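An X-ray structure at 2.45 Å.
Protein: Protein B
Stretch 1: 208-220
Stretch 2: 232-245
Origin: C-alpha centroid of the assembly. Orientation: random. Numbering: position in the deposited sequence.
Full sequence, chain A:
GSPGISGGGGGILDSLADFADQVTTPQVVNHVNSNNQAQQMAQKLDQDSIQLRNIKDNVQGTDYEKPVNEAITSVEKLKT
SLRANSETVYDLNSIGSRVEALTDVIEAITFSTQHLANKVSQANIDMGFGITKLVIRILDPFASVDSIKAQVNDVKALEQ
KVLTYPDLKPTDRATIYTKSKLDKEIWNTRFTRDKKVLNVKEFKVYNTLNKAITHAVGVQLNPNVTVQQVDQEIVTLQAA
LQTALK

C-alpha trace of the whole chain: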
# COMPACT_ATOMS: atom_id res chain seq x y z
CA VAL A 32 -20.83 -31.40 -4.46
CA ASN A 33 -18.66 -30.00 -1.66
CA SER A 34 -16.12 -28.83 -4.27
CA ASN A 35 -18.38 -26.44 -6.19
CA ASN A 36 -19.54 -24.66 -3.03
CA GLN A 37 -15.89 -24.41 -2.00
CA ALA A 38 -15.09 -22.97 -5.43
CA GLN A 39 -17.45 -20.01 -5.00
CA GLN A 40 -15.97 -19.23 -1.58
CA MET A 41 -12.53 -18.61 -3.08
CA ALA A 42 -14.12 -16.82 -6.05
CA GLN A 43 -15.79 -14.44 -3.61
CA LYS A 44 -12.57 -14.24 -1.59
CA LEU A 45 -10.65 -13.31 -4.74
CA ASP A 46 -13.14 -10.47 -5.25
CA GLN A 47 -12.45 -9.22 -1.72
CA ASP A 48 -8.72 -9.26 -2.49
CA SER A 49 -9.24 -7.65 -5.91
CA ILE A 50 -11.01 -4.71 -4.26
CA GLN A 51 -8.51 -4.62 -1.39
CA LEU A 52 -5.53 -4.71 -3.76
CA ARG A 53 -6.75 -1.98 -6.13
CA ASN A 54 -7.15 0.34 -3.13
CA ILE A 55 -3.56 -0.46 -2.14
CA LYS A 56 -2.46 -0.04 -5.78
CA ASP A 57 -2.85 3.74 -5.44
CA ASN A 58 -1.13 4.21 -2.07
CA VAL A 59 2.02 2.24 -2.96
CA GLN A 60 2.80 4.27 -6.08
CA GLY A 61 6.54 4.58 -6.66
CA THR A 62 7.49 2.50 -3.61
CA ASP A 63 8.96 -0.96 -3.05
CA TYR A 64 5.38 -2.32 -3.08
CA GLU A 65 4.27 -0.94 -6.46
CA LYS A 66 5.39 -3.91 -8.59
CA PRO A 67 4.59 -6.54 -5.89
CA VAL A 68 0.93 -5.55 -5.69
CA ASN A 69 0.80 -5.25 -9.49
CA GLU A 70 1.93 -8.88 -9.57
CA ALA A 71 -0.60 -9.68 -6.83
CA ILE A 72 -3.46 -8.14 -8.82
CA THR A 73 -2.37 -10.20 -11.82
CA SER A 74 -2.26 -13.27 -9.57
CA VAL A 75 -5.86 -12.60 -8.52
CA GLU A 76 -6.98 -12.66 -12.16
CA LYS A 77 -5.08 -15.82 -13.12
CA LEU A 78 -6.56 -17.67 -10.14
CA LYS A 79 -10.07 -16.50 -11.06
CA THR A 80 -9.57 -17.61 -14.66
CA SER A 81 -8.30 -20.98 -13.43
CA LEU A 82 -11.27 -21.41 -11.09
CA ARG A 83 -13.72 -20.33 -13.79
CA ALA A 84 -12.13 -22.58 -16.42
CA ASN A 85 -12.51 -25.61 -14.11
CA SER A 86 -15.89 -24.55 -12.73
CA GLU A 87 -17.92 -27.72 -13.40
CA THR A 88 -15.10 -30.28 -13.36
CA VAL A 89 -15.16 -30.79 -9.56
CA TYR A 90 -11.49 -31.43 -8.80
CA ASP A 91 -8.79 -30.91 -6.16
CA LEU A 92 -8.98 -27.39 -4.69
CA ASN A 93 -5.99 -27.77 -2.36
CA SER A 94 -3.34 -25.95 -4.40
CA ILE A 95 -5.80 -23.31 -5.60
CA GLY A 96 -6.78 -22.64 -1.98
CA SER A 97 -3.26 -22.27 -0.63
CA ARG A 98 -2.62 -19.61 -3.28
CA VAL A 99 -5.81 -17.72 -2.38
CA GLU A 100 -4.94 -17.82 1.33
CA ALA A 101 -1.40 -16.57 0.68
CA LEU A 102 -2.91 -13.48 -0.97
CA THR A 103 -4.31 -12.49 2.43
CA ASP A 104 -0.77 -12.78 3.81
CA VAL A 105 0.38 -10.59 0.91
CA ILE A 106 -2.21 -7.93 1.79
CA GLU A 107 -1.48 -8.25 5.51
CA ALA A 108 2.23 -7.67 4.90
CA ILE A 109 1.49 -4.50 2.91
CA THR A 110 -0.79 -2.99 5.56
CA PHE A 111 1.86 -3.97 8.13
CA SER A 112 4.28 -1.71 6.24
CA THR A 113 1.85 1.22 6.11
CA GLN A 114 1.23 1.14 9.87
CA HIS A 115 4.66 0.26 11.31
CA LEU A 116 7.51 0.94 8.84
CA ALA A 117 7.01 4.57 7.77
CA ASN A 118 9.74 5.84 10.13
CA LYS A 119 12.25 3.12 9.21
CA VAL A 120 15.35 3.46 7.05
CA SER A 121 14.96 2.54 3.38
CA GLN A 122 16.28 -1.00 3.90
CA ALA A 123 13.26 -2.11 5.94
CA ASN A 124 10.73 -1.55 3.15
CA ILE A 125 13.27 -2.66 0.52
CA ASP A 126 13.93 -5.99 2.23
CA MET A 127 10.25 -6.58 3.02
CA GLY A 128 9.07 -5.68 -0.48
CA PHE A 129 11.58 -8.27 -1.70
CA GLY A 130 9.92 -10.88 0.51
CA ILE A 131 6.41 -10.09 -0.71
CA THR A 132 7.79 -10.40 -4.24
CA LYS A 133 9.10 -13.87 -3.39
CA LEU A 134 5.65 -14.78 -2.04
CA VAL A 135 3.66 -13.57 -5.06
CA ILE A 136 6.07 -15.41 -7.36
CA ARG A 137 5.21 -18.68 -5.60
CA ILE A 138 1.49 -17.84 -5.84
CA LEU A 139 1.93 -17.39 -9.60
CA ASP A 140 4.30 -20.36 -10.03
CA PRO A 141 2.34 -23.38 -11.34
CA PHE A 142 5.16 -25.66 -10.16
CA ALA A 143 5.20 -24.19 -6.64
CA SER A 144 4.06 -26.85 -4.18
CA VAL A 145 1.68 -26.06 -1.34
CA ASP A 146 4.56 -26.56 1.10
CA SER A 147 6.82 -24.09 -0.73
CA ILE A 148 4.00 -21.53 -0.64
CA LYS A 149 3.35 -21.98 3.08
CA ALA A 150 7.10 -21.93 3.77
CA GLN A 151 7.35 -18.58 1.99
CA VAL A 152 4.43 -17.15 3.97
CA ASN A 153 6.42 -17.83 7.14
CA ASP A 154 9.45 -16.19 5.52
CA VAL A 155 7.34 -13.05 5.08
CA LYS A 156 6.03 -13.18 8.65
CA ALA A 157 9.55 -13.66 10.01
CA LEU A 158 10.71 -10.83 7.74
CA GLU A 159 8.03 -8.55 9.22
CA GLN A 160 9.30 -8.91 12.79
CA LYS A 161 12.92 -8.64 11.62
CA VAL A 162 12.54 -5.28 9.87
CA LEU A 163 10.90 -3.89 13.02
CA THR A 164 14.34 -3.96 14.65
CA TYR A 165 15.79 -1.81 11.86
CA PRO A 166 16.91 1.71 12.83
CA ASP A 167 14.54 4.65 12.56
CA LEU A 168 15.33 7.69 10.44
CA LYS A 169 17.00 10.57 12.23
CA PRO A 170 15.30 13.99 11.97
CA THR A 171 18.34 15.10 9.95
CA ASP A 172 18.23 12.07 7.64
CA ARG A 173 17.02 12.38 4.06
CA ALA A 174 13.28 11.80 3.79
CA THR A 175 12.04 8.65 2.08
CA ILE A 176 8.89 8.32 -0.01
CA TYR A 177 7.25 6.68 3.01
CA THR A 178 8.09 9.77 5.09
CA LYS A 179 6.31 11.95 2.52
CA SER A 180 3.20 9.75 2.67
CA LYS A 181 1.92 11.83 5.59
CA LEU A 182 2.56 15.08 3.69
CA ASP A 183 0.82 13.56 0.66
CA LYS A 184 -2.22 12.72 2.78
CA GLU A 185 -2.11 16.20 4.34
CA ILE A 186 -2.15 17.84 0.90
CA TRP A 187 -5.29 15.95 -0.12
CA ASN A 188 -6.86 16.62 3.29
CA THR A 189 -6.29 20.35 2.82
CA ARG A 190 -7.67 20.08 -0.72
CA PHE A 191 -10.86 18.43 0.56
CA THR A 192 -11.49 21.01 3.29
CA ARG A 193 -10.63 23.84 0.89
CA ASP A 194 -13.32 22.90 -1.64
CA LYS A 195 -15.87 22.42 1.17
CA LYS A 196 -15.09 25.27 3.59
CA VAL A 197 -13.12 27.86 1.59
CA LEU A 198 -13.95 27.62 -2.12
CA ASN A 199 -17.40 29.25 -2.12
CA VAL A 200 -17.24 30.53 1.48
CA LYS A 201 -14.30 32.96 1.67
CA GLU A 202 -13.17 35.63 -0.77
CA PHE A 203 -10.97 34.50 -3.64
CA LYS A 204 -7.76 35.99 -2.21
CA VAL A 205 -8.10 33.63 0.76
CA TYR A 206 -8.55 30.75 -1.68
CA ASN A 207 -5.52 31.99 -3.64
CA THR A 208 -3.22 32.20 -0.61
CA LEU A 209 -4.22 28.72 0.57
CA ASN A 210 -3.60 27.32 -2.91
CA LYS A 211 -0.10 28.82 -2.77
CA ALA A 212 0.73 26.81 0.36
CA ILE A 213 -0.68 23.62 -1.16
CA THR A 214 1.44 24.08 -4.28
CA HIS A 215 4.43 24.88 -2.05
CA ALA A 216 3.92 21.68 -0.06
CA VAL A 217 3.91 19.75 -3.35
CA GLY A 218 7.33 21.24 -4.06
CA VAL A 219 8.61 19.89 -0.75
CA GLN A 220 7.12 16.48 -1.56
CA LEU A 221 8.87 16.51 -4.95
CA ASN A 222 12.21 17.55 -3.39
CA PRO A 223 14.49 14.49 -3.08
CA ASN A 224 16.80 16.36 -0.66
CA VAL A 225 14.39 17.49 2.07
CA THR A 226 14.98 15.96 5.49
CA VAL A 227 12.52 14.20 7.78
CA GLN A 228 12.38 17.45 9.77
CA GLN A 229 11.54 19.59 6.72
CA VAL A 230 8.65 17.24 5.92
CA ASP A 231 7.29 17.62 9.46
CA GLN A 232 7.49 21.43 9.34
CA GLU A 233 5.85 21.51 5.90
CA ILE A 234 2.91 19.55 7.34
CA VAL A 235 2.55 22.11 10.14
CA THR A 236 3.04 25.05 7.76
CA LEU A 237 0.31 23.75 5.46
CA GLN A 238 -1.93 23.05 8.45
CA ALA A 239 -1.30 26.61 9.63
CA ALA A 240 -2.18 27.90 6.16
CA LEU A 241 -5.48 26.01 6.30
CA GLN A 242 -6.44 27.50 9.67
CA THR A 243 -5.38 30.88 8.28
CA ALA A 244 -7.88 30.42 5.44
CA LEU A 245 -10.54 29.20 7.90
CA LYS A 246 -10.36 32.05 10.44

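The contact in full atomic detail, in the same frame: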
# COMPACT_ATOMS: atom_id res chain seq x y z
N THR A 208 -4.34 32.35 -1.53
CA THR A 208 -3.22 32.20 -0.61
C THR A 208 -3.11 30.77 -0.10
O THR A 208 -2.00 30.25 0.08
CB THR A 208 -3.34 33.18 0.56
OG1 THR A 208 -4.62 33.01 1.19
CG2 THR A 208 -3.19 34.61 0.07
N LEU A 209 -4.25 30.11 0.14
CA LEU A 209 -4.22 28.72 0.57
C LEU A 209 -3.71 27.81 -0.54
O LEU A 209 -2.96 26.86 -0.28
CB LEU A 209 -5.60 28.28 1.04
CG LEU A 209 -5.75 26.80 1.42
CD1 LEU A 209 -4.71 26.40 2.46
CD2 LEU A 209 -7.16 26.52 1.93
N ASN A 210 -4.10 28.09 -1.79
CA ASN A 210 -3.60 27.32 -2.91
C ASN A 210 -2.11 27.51 -3.13
O ASN A 210 -1.46 26.64 -3.72
CB ASN A 210 -4.38 27.68 -4.18
CG ASN A 210 -5.39 26.63 -4.57
OD1 ASN A 210 -5.90 25.90 -3.72
ND2 ASN A 210 -5.69 26.54 -5.86
N LYS A 211 -1.54 28.63 -2.68
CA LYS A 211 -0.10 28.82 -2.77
C LYS A 211 0.64 27.89 -1.81
O LYS A 211 1.69 27.35 -2.15
CB LYS A 211 0.26 30.28 -2.49
CG LYS A 211 -0.10 31.25 -3.60
CD LYS A 211 0.06 32.69 -3.15
CE LYS A 211 -0.40 33.67 -4.21
NZ LYS A 211 -0.38 35.07 -3.72
N ALA A 212 0.09 27.70 -0.61
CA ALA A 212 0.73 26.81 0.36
C ALA A 212 0.59 25.35 -0.03
O ALA A 212 1.48 24.54 0.25
CB ALA A 212 0.15 27.05 1.75
N ILE A 213 -0.52 24.98 -0.67
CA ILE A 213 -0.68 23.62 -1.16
C ILE A 213 0.33 23.33 -2.26
O ILE A 213 1.01 22.30 -2.24
CB ILE A 213 -2.13 23.38 -1.64
CG1 ILE A 213 -3.11 23.53 -0.48
CG2 ILE A 213 -2.26 22.01 -2.28
CD1 ILE A 213 -4.56 23.46 -0.90
N THR A 214 0.45 24.24 -3.23
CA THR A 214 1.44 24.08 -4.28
C THR A 214 2.86 24.08 -3.71
O THR A 214 3.73 23.35 -4.21
CB THR A 214 1.29 25.19 -5.32
OG1 THR A 214 -0.02 25.12 -5.91
CG2 THR A 214 2.33 25.06 -6.42
N HIS A 215 3.11 24.87 -2.67
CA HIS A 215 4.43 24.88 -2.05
C HIS A 215 4.72 23.56 -1.35
O HIS A 215 5.86 23.07 -1.39
CB HIS A 215 4.54 26.05 -1.06
CG HIS A 215 5.81 26.05 -0.27
ND1 HIS A 215 5.91 25.46 0.97
CD2 HIS A 215 7.03 26.57 -0.55
CE1 HIS A 215 7.14 25.62 1.43
NE2 HIS A 215 7.84 26.29 0.52
N ALA A 216 3.72 22.97 -0.70
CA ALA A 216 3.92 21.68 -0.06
C ALA A 216 4.20 20.59 -1.08
O ALA A 216 4.94 19.64 -0.80
CB ALA A 216 2.69 21.31 0.79
N VAL A 217 3.61 20.70 -2.28
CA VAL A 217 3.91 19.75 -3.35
C VAL A 217 5.37 19.86 -3.77
O VAL A 217 6.00 18.85 -4.11
CB VAL A 217 2.95 19.97 -4.54
CG1 VAL A 217 3.30 19.04 -5.69
CG2 VAL A 217 1.51 19.75 -4.10
N GLY A 218 5.92 21.07 -3.75
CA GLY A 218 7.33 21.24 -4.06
C GLY A 218 8.23 20.57 -3.05
O GLY A 218 9.28 20.02 -3.40
N VAL A 219 7.84 20.60 -1.77
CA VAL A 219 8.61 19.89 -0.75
C VAL A 219 8.50 18.39 -0.95
O VAL A 219 9.49 17.65 -0.80
CB VAL A 219 8.13 20.31 0.66
CG1 VAL A 219 8.68 19.38 1.72
CG2 VAL A 219 8.53 21.75 0.94
N GLN A 220 7.31 17.90 -1.31
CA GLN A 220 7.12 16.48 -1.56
C GLN A 220 7.95 16.01 -2.75
O GLN A 220 8.46 14.89 -2.76
CB GLN A 220 5.64 16.18 -1.77
CG GLN A 220 5.35 14.83 -2.41
CD GLN A 220 3.89 14.43 -2.29
OE1 GLN A 220 3.21 14.80 -1.33
NE2 GLN A 220 3.40 13.66 -3.25
N GLN A 232 7.81 20.00 9.29
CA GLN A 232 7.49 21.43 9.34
C GLN A 232 6.56 21.82 8.20
O GLN A 232 5.68 22.68 8.37
CB GLN A 232 8.76 22.27 9.31
CG GLN A 232 9.88 21.74 10.19
CD GLN A 232 11.14 22.57 10.10
OE1 GLN A 232 11.39 23.44 10.94
NE2 GLN A 232 11.95 22.32 9.07
N GLU A 233 6.74 21.22 7.02
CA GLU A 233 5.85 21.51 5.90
C GLU A 233 4.42 21.07 6.20
O GLU A 233 3.47 21.72 5.75
CB GLU A 233 6.36 20.84 4.63
CG GLU A 233 5.67 21.31 3.36
CD GLU A 233 5.86 22.80 3.12
OE1 GLU A 233 6.95 23.32 3.43
OE2 GLU A 233 4.91 23.45 2.63
N ILE A 234 4.25 19.98 6.95
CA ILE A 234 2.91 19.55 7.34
C ILE A 234 2.28 20.58 8.28
O ILE A 234 1.09 20.90 8.16
CB ILE A 234 2.97 18.15 7.98
CG1 ILE A 234 3.27 17.09 6.92
CG2 ILE A 234 1.67 17.83 8.70
CD1 ILE A 234 3.31 15.68 7.46
N VAL A 235 3.06 21.12 9.21
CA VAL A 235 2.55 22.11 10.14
C VAL A 235 2.32 23.45 9.44
O VAL A 235 1.34 24.15 9.72
CB VAL A 235 3.51 22.26 11.34
CG1 VAL A 235 3.44 23.65 11.94
CG2 VAL A 235 3.21 21.20 12.39
N THR A 236 3.22 23.81 8.52
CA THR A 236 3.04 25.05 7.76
C THR A 236 1.78 25.00 6.92
O THR A 236 1.02 25.98 6.87
CB THR A 236 4.26 25.31 6.88
OG1 THR A 236 5.43 25.41 7.70
CG2 THR A 236 4.09 26.59 6.09
N LEU A 237 1.53 23.88 6.25
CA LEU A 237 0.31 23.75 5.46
C LEU A 237 -0.92 23.71 6.35
O LEU A 237 -1.96 24.28 6.01
CB LEU A 237 0.38 22.50 4.57
CG LEU A 237 -0.81 22.27 3.65
CD1 LEU A 237 -0.95 23.41 2.65
CD2 LEU A 237 -0.69 20.94 2.92
N GLN A 238 -0.82 23.04 7.51
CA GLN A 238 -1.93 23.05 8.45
C GLN A 238 -2.19 24.45 8.99
O GLN A 238 -3.34 24.83 9.21
CB GLN A 238 -1.64 22.08 9.60
CG GLN A 238 -1.98 20.63 9.29
CD GLN A 238 -1.69 19.70 10.46
OE1 GLN A 238 -0.78 19.94 11.24
NE2 GLN A 238 -2.48 18.64 10.57
N ALA A 239 -1.12 25.23 9.20
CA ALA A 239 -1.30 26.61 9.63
C ALA A 239 -1.90 27.47 8.53
O ALA A 239 -2.64 28.41 8.82
CB ALA A 239 0.04 27.19 10.08
N ALA A 240 -1.59 27.15 7.27
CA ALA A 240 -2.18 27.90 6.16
C ALA A 240 -3.66 27.56 5.98
O ALA A 240 -4.42 28.40 5.49
CB ALA A 240 -1.41 27.62 4.87
N LEU A 241 -4.07 26.35 6.37
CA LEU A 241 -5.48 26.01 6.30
C LEU A 241 -6.28 26.73 7.38
O LEU A 241 -7.36 27.26 7.10
CB LEU A 241 -5.66 24.49 6.42
CG LEU A 241 -7.11 23.99 6.41
CD1 LEU A 241 -7.82 24.43 5.13
CD2 LEU A 241 -7.15 22.48 6.56
N GLN A 242 -5.76 26.76 8.61
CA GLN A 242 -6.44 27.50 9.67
C GLN A 242 -6.41 29.00 9.42
O GLN A 242 -7.30 29.72 9.87
CB GLN A 242 -5.80 27.17 11.02
CG GLN A 242 -6.55 26.10 11.81
CD GLN A 242 -6.97 24.93 10.94
OE1 GLN A 242 -8.15 24.73 10.67
NE2 GLN A 242 -6.00 24.14 10.51
N THR A 243 -5.39 29.48 8.70
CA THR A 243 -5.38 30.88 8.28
C THR A 243 -6.53 31.16 7.32
O THR A 243 -7.20 32.20 7.42
CB THR A 243 -4.04 31.22 7.63
OG1 THR A 243 -3.02 31.27 8.63
CG2 THR A 243 -4.10 32.57 6.92
N ALA A 244 -6.78 30.25 6.38
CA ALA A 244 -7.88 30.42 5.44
C ALA A 244 -9.24 30.18 6.08
O ALA A 244 -10.26 30.58 5.50
CB ALA A 244 -7.69 29.48 4.24
N LEU A 245 -9.28 29.54 7.24
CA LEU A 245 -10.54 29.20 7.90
C LEU A 245 -10.93 30.17 9.00
O LEU A 245 -12.04 30.06 9.54
CB LEU A 245 -10.47 27.78 8.47
CG LEU A 245 -10.50 26.64 7.46
CD1 LEU A 245 -10.23 25.30 8.14
CD2 LEU A 245 -11.83 26.61 6.72
O HOH W 1 3.18 25.52 2.44

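Two helices of one chain pack nearly antiparallel here, their N-to-C directions 168° apart and their axes 9.3 Å apart at closest approach. In the backbone register an alanine faces a leucine twice: the CA atoms of Leu209 and Ala240 lie 6.0 Å apart, as do those of Ala212 and Leu237. Where two alanines meet, Ala212 CB sits 3.5 Å from Ala240 CB, so methyl touches methyl with the backbones close behind. Three larger side chains, Glu233, Leu209 and Leu237, supply most of the remaining cover.

Leu209 and Leu237 follow one rule from opposite helices: each, with chi1 t and chi2 p, packs its end against alanines of the partner helix. The CA-to-CB bond of Leu209 points sideways, yet its end comes nearer the partner helix. Leu209 CD2 lies 3.8 Å from Ala244 CB and 3.9 Å from Leu241 CD1, while Leu209 CD1 rests 3.6 Å from the carbonyl Ala240 O. The CA-to-CB bond of Leu237 points toward the other helix, and the side chain straddles a turn of it, with Leu237 CD1 3.9 Å from Ala212 CB and 3.8 Å from Ile213 CG1, and Leu237 CD2 4.0 Å from Ala216 CB.

Glu233 covers the most surface, and it is a buried acid whose carboxylate needs polar partners. His215 ND1 donates a hydrogen bond to Glu233 OE2 (2.8 Å, N-H...acceptor angle 139°), the acceptor lying at the ring edge near its plane, as suits an in-plane donor. A water donates both to Glu233 OE2 at 2.7 Å and to Ala212 O at 2.9 Å, tying the carboxylate to the facing backbone. Apolar groups also approach the carboxylate: Val219 CG2 comes to 3.3 Å from Glu233 OE1, and Ala216 CB to 3.6 Å from Glu233 OE2. The design lesson is economical: alanines permit closeness, leucines pack over the alanines, and one oxygen of the acid, Glu233 OE2, accepts from one histidine and one water.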